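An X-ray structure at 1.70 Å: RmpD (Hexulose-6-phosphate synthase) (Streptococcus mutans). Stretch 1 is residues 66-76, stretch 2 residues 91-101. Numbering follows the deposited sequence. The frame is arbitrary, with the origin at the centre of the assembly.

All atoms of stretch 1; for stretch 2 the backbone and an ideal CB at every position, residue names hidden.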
# COMPACT_ATOMS: atom_id res chain seq x y z
N LYS A 66 -2.45 -3.63 -1.74
CA LYS A 66 -2.57 -2.28 -2.30
C LYS A 66 -1.27 -1.90 -2.99
O LYS A 66 -0.74 -0.79 -2.85
CB LYS A 66 -2.98 -1.28 -1.21
CG LYS A 66 -4.41 -1.53 -0.73
CD LYS A 66 -4.91 -0.46 0.23
CE LYS A 66 -6.40 -0.61 0.57
NZ LYS A 66 -6.76 -1.94 1.19
N CYS A 67 -0.76 -2.88 -3.73
CA CYS A 67 0.52 -2.77 -4.43
C CYS A 67 0.61 -1.57 -5.36
O CYS A 67 -0.27 -1.34 -6.19
CB CYS A 67 0.78 -4.06 -5.19
SG CYS A 67 2.19 -4.02 -6.24
N ALA A 68 1.67 -0.77 -5.16
CA ALA A 68 1.91 0.43 -5.97
C ALA A 68 3.06 0.28 -6.96
O ALA A 68 3.13 1.06 -7.91
CB ALA A 68 2.19 1.63 -5.07
N ASP A 69 3.96 -0.68 -6.71
CA ASP A 69 5.18 -0.81 -7.47
C ASP A 69 5.75 -2.22 -7.23
O ASP A 69 5.31 -2.93 -6.31
CB ASP A 69 6.17 0.27 -7.02
CG ASP A 69 7.25 0.59 -8.02
OD1 ASP A 69 7.37 -0.06 -9.09
OD2 ASP A 69 8.07 1.49 -7.72
N ALA A 70 6.72 -2.61 -8.07
CA ALA A 70 7.25 -3.98 -8.04
C ALA A 70 6.12 -5.01 -8.13
O ALA A 70 6.05 -5.98 -7.35
CB ALA A 70 8.12 -4.19 -6.78
N GLY A 71 5.24 -4.79 -9.11
CA GLY A 71 4.04 -5.59 -9.23
C GLY A 71 4.30 -7.07 -9.39
O GLY A 71 3.63 -7.88 -8.78
N GLY A 72 5.29 -7.42 -10.20
CA GLY A 72 5.63 -8.81 -10.42
C GLY A 72 6.10 -9.51 -9.16
O GLY A 72 5.73 -10.65 -8.89
N THR A 73 6.92 -8.82 -8.38
CA THR A 73 7.49 -9.37 -7.16
C THR A 73 6.45 -9.54 -6.08
O THR A 73 6.35 -10.60 -5.48
CB THR A 73 8.67 -8.47 -6.66
OG1 THR A 73 9.70 -8.44 -7.65
CG2 THR A 73 9.29 -9.01 -5.35
N VAL A 74 5.64 -8.51 -5.84
CA VAL A 74 4.65 -8.56 -4.75
C VAL A 74 3.56 -9.63 -5.09
O VAL A 74 3.14 -10.41 -4.23
CB VAL A 74 4.07 -7.14 -4.45
CG1 VAL A 74 2.91 -7.20 -3.40
CG2 VAL A 74 5.18 -6.13 -4.06
N ALA A 75 3.14 -9.66 -6.36
CA ALA A 75 2.17 -10.67 -6.82
C ALA A 75 2.72 -12.07 -6.69
O ALA A 75 2.06 -12.94 -6.14
CB ALA A 75 1.74 -10.40 -8.25
N LYS A 76 3.93 -12.30 -7.19
CA LYS A 76 4.58 -13.61 -7.00
C LYS A 76 4.71 -13.99 -5.53
O LYS A 76 4.40 -15.12 -5.15
CB LYS A 76 5.94 -13.70 -7.69
CG LYS A 76 6.56 -15.10 -7.61
CD LYS A 76 8.00 -15.13 -8.10
CE LYS A 76 8.43 -16.56 -8.44
NZ LYS A 76 9.85 -16.57 -8.93
N UNK A 91 -3.22 4.10 -8.04
CA UNK A 91 -2.02 4.89 -8.34
C UNK A 91 -0.96 4.11 -9.11
O UNK A 91 -0.09 4.71 -9.75
CB UNK A 91 -1.41 5.42 -7.04
N UNK A 92 -0.95 2.80 -8.95
CA UNK A 92 -0.00 1.96 -9.66
C UNK A 92 -0.12 2.17 -11.17
O UNK A 92 -1.21 2.31 -11.72
CB UNK A 92 -0.22 0.49 -9.31
N UNK A 93 1.01 2.21 -11.85
CA UNK A 93 0.99 2.38 -13.30
C UNK A 93 0.50 1.13 -14.00
O UNK A 93 0.43 0.05 -13.41
CB UNK A 93 2.38 2.75 -13.81
N UNK A 94 0.16 1.28 -15.28
CA UNK A 94 -0.28 0.17 -16.11
C UNK A 94 0.82 -0.91 -16.21
O UNK A 94 0.53 -2.08 -16.01
CB UNK A 94 -0.66 0.68 -17.50
N UNK A 95 2.10 -0.55 -16.46
CA UNK A 95 3.13 -1.60 -16.41
C UNK A 95 3.21 -2.38 -15.08
O UNK A 95 3.33 -3.60 -15.09
CB UNK A 95 4.49 -0.96 -16.69
N UNK A 96 3.09 -1.67 -13.97
CA UNK A 96 3.08 -2.33 -12.65
C UNK A 96 1.87 -3.29 -12.53
O UNK A 96 2.00 -4.45 -12.08
CB UNK A 96 3.04 -1.28 -11.53
N UNK A 97 0.68 -2.82 -12.91
CA UNK A 97 -0.52 -3.67 -12.85
C UNK A 97 -0.43 -4.88 -13.78
O UNK A 97 -0.79 -5.99 -13.40
CB UNK A 97 -1.76 -2.85 -13.21
N UNK A 98 0.08 -4.68 -15.00
CA UNK A 98 0.28 -5.81 -15.92
C UNK A 98 1.29 -6.81 -15.37
O UNK A 98 1.08 -8.02 -15.47
CB UNK A 98 0.75 -5.31 -17.29
N UNK A 99 2.38 -6.32 -14.78
CA UNK A 99 3.40 -7.24 -14.26
C UNK A 99 2.82 -8.09 -13.12
O UNK A 99 3.12 -9.28 -13.00
CB UNK A 99 4.63 -6.46 -13.77
N UNK A 100 1.96 -7.47 -12.30
CA UNK A 100 1.33 -8.15 -11.18
C UNK A 100 0.36 -9.19 -11.71
O UNK A 100 0.37 -10.34 -11.26
CB UNK A 100 0.61 -7.16 -10.26
N UNK A 101 -0.45 -8.81 -12.69
CA UNK A 101 -1.38 -9.77 -13.30
C UNK A 101 -0.66 -10.96 -13.92
O UNK A 101 -1.07 -12.11 -13.72
CB UNK A 101 -2.23 -9.07 -14.37

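Position 91 has an ideal CB with nothing of stretch 1 within 5.5 Å, so stretch 1 sets almost no limit on it; the residue is S91, whose OG is satisfied elsewhere in the structure.

At position 92 the CA-to-CB bond points toward stretch 1, and the ideal CB already lies 3.6 Å from C67 O and 3.7 Å from A68 O. The CA of 92 is 4.4 Å from the CA of A68, so little space remains on this side. A small residue suits it best, and A92 fills the place with its methyl against both carbonyls.

Position 93, with phi/psi of -72/165, immediately precedes a helix whose first backbone hydrogen bond has the amide nitrogen of 97 as donor and the carbonyl oxygen of 93 as acceptor. Its CB points sideways and touches nothing in stretch 1. Ser, Thr, Asp or Asn commonly occupy such an N-cap; the residue is T93, with chi1 in p.

Positions 94 and 95 are out of reach of stretch 1. The first helical turn tolerates proline, whose missing N-H costs no helical bond there; the residues are I94 and P95.

Position 96 points toward the loop of stretch 1, its ideal CB 4.3 Å from A68 O, 4.6 Å from D69 CA and 4.8 Å from G71 N. This leaves space for a modest side chain beside both an acceptor and a donor: Val would pack, while Ser or Thr could add a polar group. T96, in rotamer m, combines the two. Its CG2 lies 3.8 Å from A68 O and 3.8 Å from D69 CA. Its OG1 is hydrogen-bonded to two waters, at 2.7 and 3.0 Å; the first donates to A68 O (2.7 Å) and the second accepts from G71 N (3.2 Å), so water links the stretches where no direct hydrogen bond does.

Positions 97 and 98 turn away or lie out of reach, leaving their choice to other surroundings; they are M97 and K98.

Position 99 points toward G72, its ideal CB 3.8 Å from G72 N. The helix axes approach to 7.1 Å at 33°, favouring a small residue, and A99 complies. Its O lies 3.6 Å from G72 CA.

Position 100 points sideways, but its ideal CB is 3.4 Å from G71 O and 4.0 Å from A75 CB. Ala or Gly would fit most easily. A100 packs its CB against A75 CB at 4.0 Å, while its CA makes a CA-H...O contact with G71 O at 3.3 Å.

Position 101 points away and could carry a long polar chain: R101.

Stretch 2 (91-101) SATIPTMKAAR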
# COMPACT_ATOMS: atom_id res chain seq x y z
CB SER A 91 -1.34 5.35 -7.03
OG SER A 91 -2.19 6.08 -6.20
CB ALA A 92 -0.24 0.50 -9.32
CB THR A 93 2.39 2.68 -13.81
OG1 THR A 93 3.21 1.53 -13.59
CG2 THR A 93 2.98 3.89 -13.07
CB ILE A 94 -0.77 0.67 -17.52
CG1 ILE A 94 -2.10 1.43 -17.37
CG2 ILE A 94 -0.91 -0.50 -18.49
CD1 ILE A 94 -3.23 0.59 -16.84
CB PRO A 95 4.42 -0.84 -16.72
CG PRO A 95 3.96 0.34 -17.52
CD PRO A 95 2.67 0.74 -16.91
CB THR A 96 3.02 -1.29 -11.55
OG1 THR A 96 4.27 -0.57 -11.50
CG2 THR A 96 2.78 -1.93 -10.19
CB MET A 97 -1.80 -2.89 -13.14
CG MET A 97 -2.16 -1.84 -12.10
SD MET A 97 -3.75 -1.15 -12.52
CE MET A 97 -4.03 0.03 -11.18
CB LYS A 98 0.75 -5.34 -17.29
CG LYS A 98 -0.32 -4.85 -18.21
CD LYS A 98 0.27 -4.66 -19.63
CE LYS A 98 -0.78 -4.06 -20.60
NZ LYS A 98 -0.20 -3.07 -21.60
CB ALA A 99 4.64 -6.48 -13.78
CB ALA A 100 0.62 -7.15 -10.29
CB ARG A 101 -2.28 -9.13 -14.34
CG ARG A 101 -3.22 -10.13 -14.96
CD ARG A 101 -4.26 -9.52 -15.87
NE ARG A 101 -3.69 -8.89 -17.05
CZ ARG A 101 -3.38 -9.52 -18.18
NH1 ARG A 101 -3.57 -10.83 -18.29
NH2 ARG A 101 -2.88 -8.82 -19.20
O HOH W 1 3.80 1.85 -10.43
O HOH W 2 6.31 -2.77 -11.29
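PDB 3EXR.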